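Local coordinates for inactive dihydropteroate synthase 2 (Mycobacterium tuberculosis, PDB 2VP8), which probably lacks dihydropteroate synthase activity and is unlikely to serve folate metabolism, although it probably can bind the inhibitor dapsone, at residues L43-V48 against V81-G86; D77-I82 against H289-T294. All coordinates share one frame; numbering follows the deposited sequence.

Contact 1 of 2, residues L43-V48 against V81-G86; sequences LIMAIV and VIDVGG
Met45, Ala46, Ile47 and Val48 pair in parallel with Val81, Ile82, Asp83 and Val84, the strand axes approaching to 4.4 Å with a 28° twist between their directions. Five backbone hydrogen bonds zip the edges: Ile44 O accepts from Val81 N, Ala46 N donates to Val81 O and Ala46 O accepts from Asp83 N, then Val48 N reaches Asp83 O and Gly85 N reaches Val48 O. Side chains alternate between the two faces. Met45, Ile47, Val81 and Asp83 share one; on it Met45 has CG anti to the backbone N (chi1 175°), laying CG 3.5 Å from Asp83 CB. The bent Met45 end brings CE within 3.8 Å of Val81 CG1. Strands 43-49 and 81-85 are the first two of the TIM-barrel fold of the pterin-binding family, joined by helix 65-76 in a beta-alpha-beta unit. The carboxylate of Asp83 is held by other strands, OD2 in a salt bridge with Arg287 and OD1 hydrogen-bonded by Ser121 and Asn142. On the other face, the side chains of Val48 and Ile82 cross, their CG2 atoms 3.8 Å apart, and Ala46 CB lies 4.0 Å from Ile82 CD1. Phe107 of helix 98-114 packs against Val48, and Leu111 against Ile82.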
loop_
_atom_site.group_PDB
_atom_site.type_symbol
_atom_site.label_atom_id
_atom_site.label_comp_id
_atom_site.label_asym_id
_atom_site.label_seq_id
_atom_site.Cartn_x
_atom_site.Cartn_y
_atom_site.Cartn_z
ATOM N N LEU B 43 1.205 -14.849 1.982
ATOM C CA LEU B 43 0.272 -15.822 1.450
ATOM C C LEU B 43 -1.128 -15.289 1.345
ATOM O O LEU B 43 -1.492 -14.347 2.047
ATOM C CB LEU B 43 0.253 -17.077 2.317
ATOM C CG LEU B 43 1.612 -17.632 2.728
ATOM C CD1 LEU B 43 1.403 -18.784 3.704
ATOM C CD2 LEU B 43 2.406 -18.031 1.488
ATOM N N ILE B 44 -1.908 -15.920 0.471
ATOM C CA ILE B 44 -3.296 -15.547 0.212
ATOM C C ILE B 44 -4.251 -16.673 0.608
ATOM O O ILE B 44 -4.112 -17.812 0.145
ATOM C CB ILE B 44 -3.515 -15.249 -1.277
ATOM C CG1 ILE B 44 -2.535 -14.174 -1.769
ATOM C CG2 ILE B 44 -4.980 -14.845 -1.532
ATOM C CD1 ILE B 44 -2.388 -14.127 -3.279
ATOM N N MET B 45 -5.214 -16.342 1.465
ATOM C CA MET B 45 -6.320 -17.229 1.807
ATOM C C MET B 45 -7.556 -16.778 1.021
ATOM O O MET B 45 -8.049 -15.669 1.202
ATOM C CB MET B 45 -6.575 -17.195 3.311
ATOM C CG MET B 45 -7.769 -17.988 3.769
ATOM S SD MET B 45 -8.158 -17.723 5.518
ATOM C CE MET B 45 -7.253 -19.080 6.253
ATOM N N ALA B 46 -8.032 -17.639 0.128
ATOM C CA ALA B 46 -9.154 -17.323 -0.741
ATOM C C ALA B 46 -10.465 -17.797 -0.124
ATOM O O ALA B 46 -10.629 -18.982 0.158
ATOM C CB ALA B 46 -8.945 -17.971 -2.074
ATOM N N ILE B 47 -11.390 -16.865 0.090
ATOM C CA ILE B 47 -12.706 -17.183 0.630
ATOM C C ILE B 47 -13.591 -17.816 -0.445
ATOM O O ILE B 47 -13.885 -17.196 -1.464
ATOM C CB ILE B 47 -13.409 -15.916 1.186
ATOM C CG1 ILE B 47 -12.579 -15.278 2.299
ATOM C CG2 ILE B 47 -14.823 -16.243 1.672
ATOM C CD1 ILE B 47 -13.062 -13.914 2.736
ATOM N N VAL B 48 -14.021 -19.050 -0.210
ATOM C CA VAL B 48 -14.954 -19.713 -1.111
ATOM C C VAL B 48 -16.182 -20.192 -0.343
ATOM O O VAL B 48 -16.073 -20.978 0.594
ATOM C CB VAL B 48 -14.287 -20.887 -1.871
ATOM C CG1 VAL B 48 -15.318 -21.677 -2.662
ATOM C CG2 VAL B 48 -13.222 -20.363 -2.808
ATOM N N VAL B 81 -4.191 -20.704 0.441
ATOM C CA VAL B 81 -5.203 -21.383 1.218
ATOM C C VAL B 81 -6.550 -21.143 0.552
ATOM O O VAL B 81 -6.820 -20.045 0.084
ATOM C CB VAL B 81 -5.238 -20.859 2.667
ATOM C CG1 VAL B 81 -6.326 -21.550 3.471
ATOM C CG2 VAL B 81 -3.884 -21.056 3.349
ATOM N N ILE B 82 -7.373 -22.184 0.481
ATOM C CA ILE B 82 -8.768 -22.032 0.123
ATOM C C ILE B 82 -9.551 -22.164 1.416
ATOM O O ILE B 82 -9.513 -23.199 2.082
ATOM C CB ILE B 82 -9.246 -23.098 -0.908
ATOM C CG1 ILE B 82 -8.336 -23.126 -2.143
ATOM C CG2 ILE B 82 -10.703 -22.856 -1.321
ATOM C CD1 ILE B 82 -8.327 -21.844 -2.940
ATOM N N ASP B 83 -10.250 -21.099 1.774
ATOM C CA ASP B 83 -11.009 -21.048 3.009
ATOM C C ASP B 83 -12.479 -21.314 2.696
ATOM O O ASP B 83 -13.176 -20.443 2.179
ATOM C CB ASP B 83 -10.807 -19.684 3.676
ATOM C CG ASP B 83 -11.472 -19.585 5.016
ATOM O OD1 ASP B 83 -11.133 -20.369 5.931
ATOM O OD2 ASP B 83 -12.334 -18.699 5.160
ATOM N N VAL B 84 -12.933 -22.528 3.008
ATOM C CA VAL B 84 -14.274 -22.983 2.651
ATOM C C VAL B 84 -15.295 -22.594 3.717
ATOM O O VAL B 84 -15.123 -22.917 4.891
ATOM C CB VAL B 84 -14.302 -24.514 2.425
ATOM C CG1 VAL B 84 -15.684 -24.972 2.045
ATOM C CG2 VAL B 84 -13.320 -24.920 1.342
ATOM N N GLY B 85 -16.351 -21.899 3.298
ATOM C CA GLY B 85 -17.429 -21.474 4.203
ATOM C C GLY B 85 -18.822 -21.810 3.692
ATOM O O GLY B 85 -18.974 -22.505 2.680
ATOM N N GLY B 86 -19.843 -21.313 4.384
ATOM C CA GLY B 86 -21.231 -21.607 4.024
ATOM C C GLY B 86 -22.105 -20.370 3.899
ATOM O O GLY B 86 -23.339 -20.462 4.030
#

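Contact 2 of 2, residues D77-I82 against H289-T294; sequences DGADVI and HEVAAT
Asp77 meets Val291 and Ala292 where the end of one barrel helix passes the start of another: Gly78, with positive phi, closes helix 65-76 in a Schellman motif, and Glu290 is the N-cap of helix 291-306. Van der Waals packing centres on Val291 CG1, placed anti to the backbone N (chi1 -179°). Val291 CG1 fits against the turn, 3.8 Å from Asp77 CB and 4.2 Å from Ala79 CB, and meets the carbonyl of Asp77, while Ala74 of helix 65-76 also packs on Val291. Beside it, the carboxylate of Asp77 lies over the first turn of the second helix, with OD2 3.5 Å from Ala292 CB. The polar part runs through a water that accepts from Ala292 N and donates to Glu290 OE1; its link to Asp77 OD2 is doubtful, being too short. A water here would stand between two carboxylates, whose like charges may be eased by the N-terminal end of the helix. Arg295 further ties the two helices by donating to Asp77 O. Within the cap, Glu290 OE2 takes the N-H of Ala293 at 2.7 Å on its syn side, 28° out of the carboxylate plane. One turn on, Thr294 OG1 donates to Glu290 O, 3.2 Å away.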
loop_
_atom_site.group_PDB
_atom_site.type_symbol
_atom_site.label_atom_id
_atom_site.label_comp_id
_atom_site.label_asym_id
_atom_site.label_seq_id
_atom_site.Cartn_x
_atom_site.Cartn_y
_atom_site.Cartn_z
ATOM N N ASP B 77 -4.923 -18.224 -9.614
ATOM C CA ASP B 77 -4.419 -16.894 -9.345
ATOM C C ASP B 77 -3.464 -16.906 -8.161
ATOM O O ASP B 77 -3.015 -15.848 -7.707
ATOM C CB ASP B 77 -5.583 -15.933 -9.091
ATOM C CG ASP B 77 -6.350 -15.595 -10.356
ATOM O OD1 ASP B 77 -5.985 -16.093 -11.441
ATOM O OD2 ASP B 77 -7.326 -14.832 -10.270
ATOM N N GLY B 78 -3.176 -18.103 -7.651
ATOM C CA GLY B 78 -2.127 -18.294 -6.654
ATOM C C GLY B 78 -2.551 -18.242 -5.201
ATOM O O GLY B 78 -1.757 -17.845 -4.338
ATOM N N ALA B 79 -3.792 -18.636 -4.921
ATOM C CA ALA B 79 -4.253 -18.752 -3.535
ATOM C C ALA B 79 -3.443 -19.829 -2.822
ATOM O O ALA B 79 -3.217 -20.921 -3.364
ATOM C CB ALA B 79 -5.726 -19.083 -3.477
ATOM N N ASP B 80 -2.996 -19.517 -1.614
ATOM C CA ASP B 80 -2.183 -20.453 -0.857
ATOM C C ASP B 80 -3.071 -21.298 0.031
ATOM O O ASP B 80 -2.752 -22.448 0.329
ATOM C CB ASP B 80 -1.156 -19.694 -0.041
ATOM C CG ASP B 80 -0.183 -18.950 -0.911
ATOM O OD1 ASP B 80 0.642 -19.622 -1.582
ATOM O OD2 ASP B 80 -0.257 -17.702 -0.938
ATOM N N VAL B 81 -4.191 -20.704 0.441
ATOM C CA VAL B 81 -5.203 -21.383 1.218
ATOM C C VAL B 81 -6.550 -21.143 0.552
ATOM O O VAL B 81 -6.820 -20.045 0.084
ATOM C CB VAL B 81 -5.238 -20.859 2.667
ATOM C CG1 VAL B 81 -6.326 -21.550 3.471
ATOM C CG2 VAL B 81 -3.884 -21.056 3.349
ATOM N N ILE B 82 -7.373 -22.184 0.481
ATOM C CA ILE B 82 -8.768 -22.032 0.123
ATOM C C ILE B 82 -9.551 -22.164 1.416
ATOM O O ILE B 82 -9.513 -23.199 2.082
ATOM C CB ILE B 82 -9.246 -23.098 -0.908
ATOM C CG1 ILE B 82 -8.336 -23.126 -2.143
ATOM C CG2 ILE B 82 -10.703 -22.856 -1.321
ATOM C CD1 ILE B 82 -8.327 -21.844 -2.940
ATOM N N HIS B 289 -11.430 -12.148 -0.993
ATOM C CA HIS B 289 -12.303 -12.699 -2.022
ATOM C C HIS B 289 -11.581 -12.656 -3.371
ATOM O O HIS B 289 -11.529 -13.660 -4.084
ATOM C CB HIS B 289 -13.593 -11.898 -2.116
ATOM C CG HIS B 289 -14.455 -11.990 -0.901
ATOM N ND1 HIS B 289 -14.330 -11.126 0.164
ATOM C CD2 HIS B 289 -15.464 -12.834 -0.586
ATOM C CE1 HIS B 289 -15.222 -11.436 1.086
ATOM N NE2 HIS B 289 -15.925 -12.468 0.655
ATOM N N GLU B 290 -11.032 -11.488 -3.708
ATOM C CA GLU B 290 -10.311 -11.290 -4.959
ATOM C C GLU B 290 -8.853 -11.627 -4.747
ATOM O O GLU B 290 -8.106 -10.869 -4.097
ATOM C CB GLU B 290 -10.437 -9.842 -5.452
ATOM C CG GLU B 290 -10.735 -9.702 -6.961
ATOM C CD GLU B 290 -9.554 -10.079 -7.879
ATOM O OE1 GLU B 290 -9.682 -11.055 -8.661
ATOM O OE2 GLU B 290 -8.510 -9.398 -7.825
ATOM N N VAL B 291 -8.451 -12.762 -5.311
ATOM C CA VAL B 291 -7.099 -13.289 -5.143
ATOM C C VAL B 291 -6.053 -12.522 -5.953
ATOM O O VAL B 291 -5.024 -12.144 -5.415
ATOM C CB VAL B 291 -7.048 -14.792 -5.499
ATOM C CG1 VAL B 291 -5.649 -15.347 -5.294
ATOM C CG2 VAL B 291 -8.050 -15.560 -4.664
ATOM N N ALA B 292 -6.329 -12.292 -7.239
ATOM C CA ALA B 292 -5.368 -11.668 -8.151
ATOM C C ALA B 292 -4.887 -10.253 -7.744
ATOM O O ALA B 292 -3.686 -9.976 -7.780
ATOM C CB ALA B 292 -5.903 -11.679 -9.575
ATOM N N ALA B 293 -5.809 -9.367 -7.362
ATOM C CA ALA B 293 -5.442 -7.996 -6.992
ATOM C C ALA B 293 -4.508 -8.029 -5.800
ATOM O O ALA B 293 -3.518 -7.296 -5.742
ATOM C CB ALA B 293 -6.670 -7.154 -6.683
ATOM N N THR B 294 -4.823 -8.907 -4.857
ATOM C CA THR B 294 -4.008 -9.065 -3.664
ATOM C C THR B 294 -2.660 -9.668 -4.032
ATOM O O THR B 294 -1.618 -9.185 -3.573
ATOM C CB THR B 294 -4.727 -9.910 -2.613
ATOM O OG1 THR B 294 -5.977 -9.281 -2.298
ATOM C CG2 THR B 294 -3.892 -10.028 -1.351
HETATM O O HOH W 1 -8.572 -13.550 -8.602
#

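From the N terminus, the chain lays down strand 43-49, runs through helix 65-76 and returns as strand 81-85, so contact 1 closes a short loop of 32 residues. Contact 2 starts from the turn before that second strand and closes a far longer loop, 206 residues, through the rest of the barrel to helix 291-306. The loops neither nest nor cross but follow one another, with Val81 and Ile82 in both segments. Strand 285-288, the other neighbour of strand 43-49, leads into helix 291-306, and contact 2 brings this last helix against the turn. The contacts also touch directly: Ala46 CB is 3.7 Å from Val291 CG2, and Ile44 O probably accepts a hydrogen bond from Asp80 N.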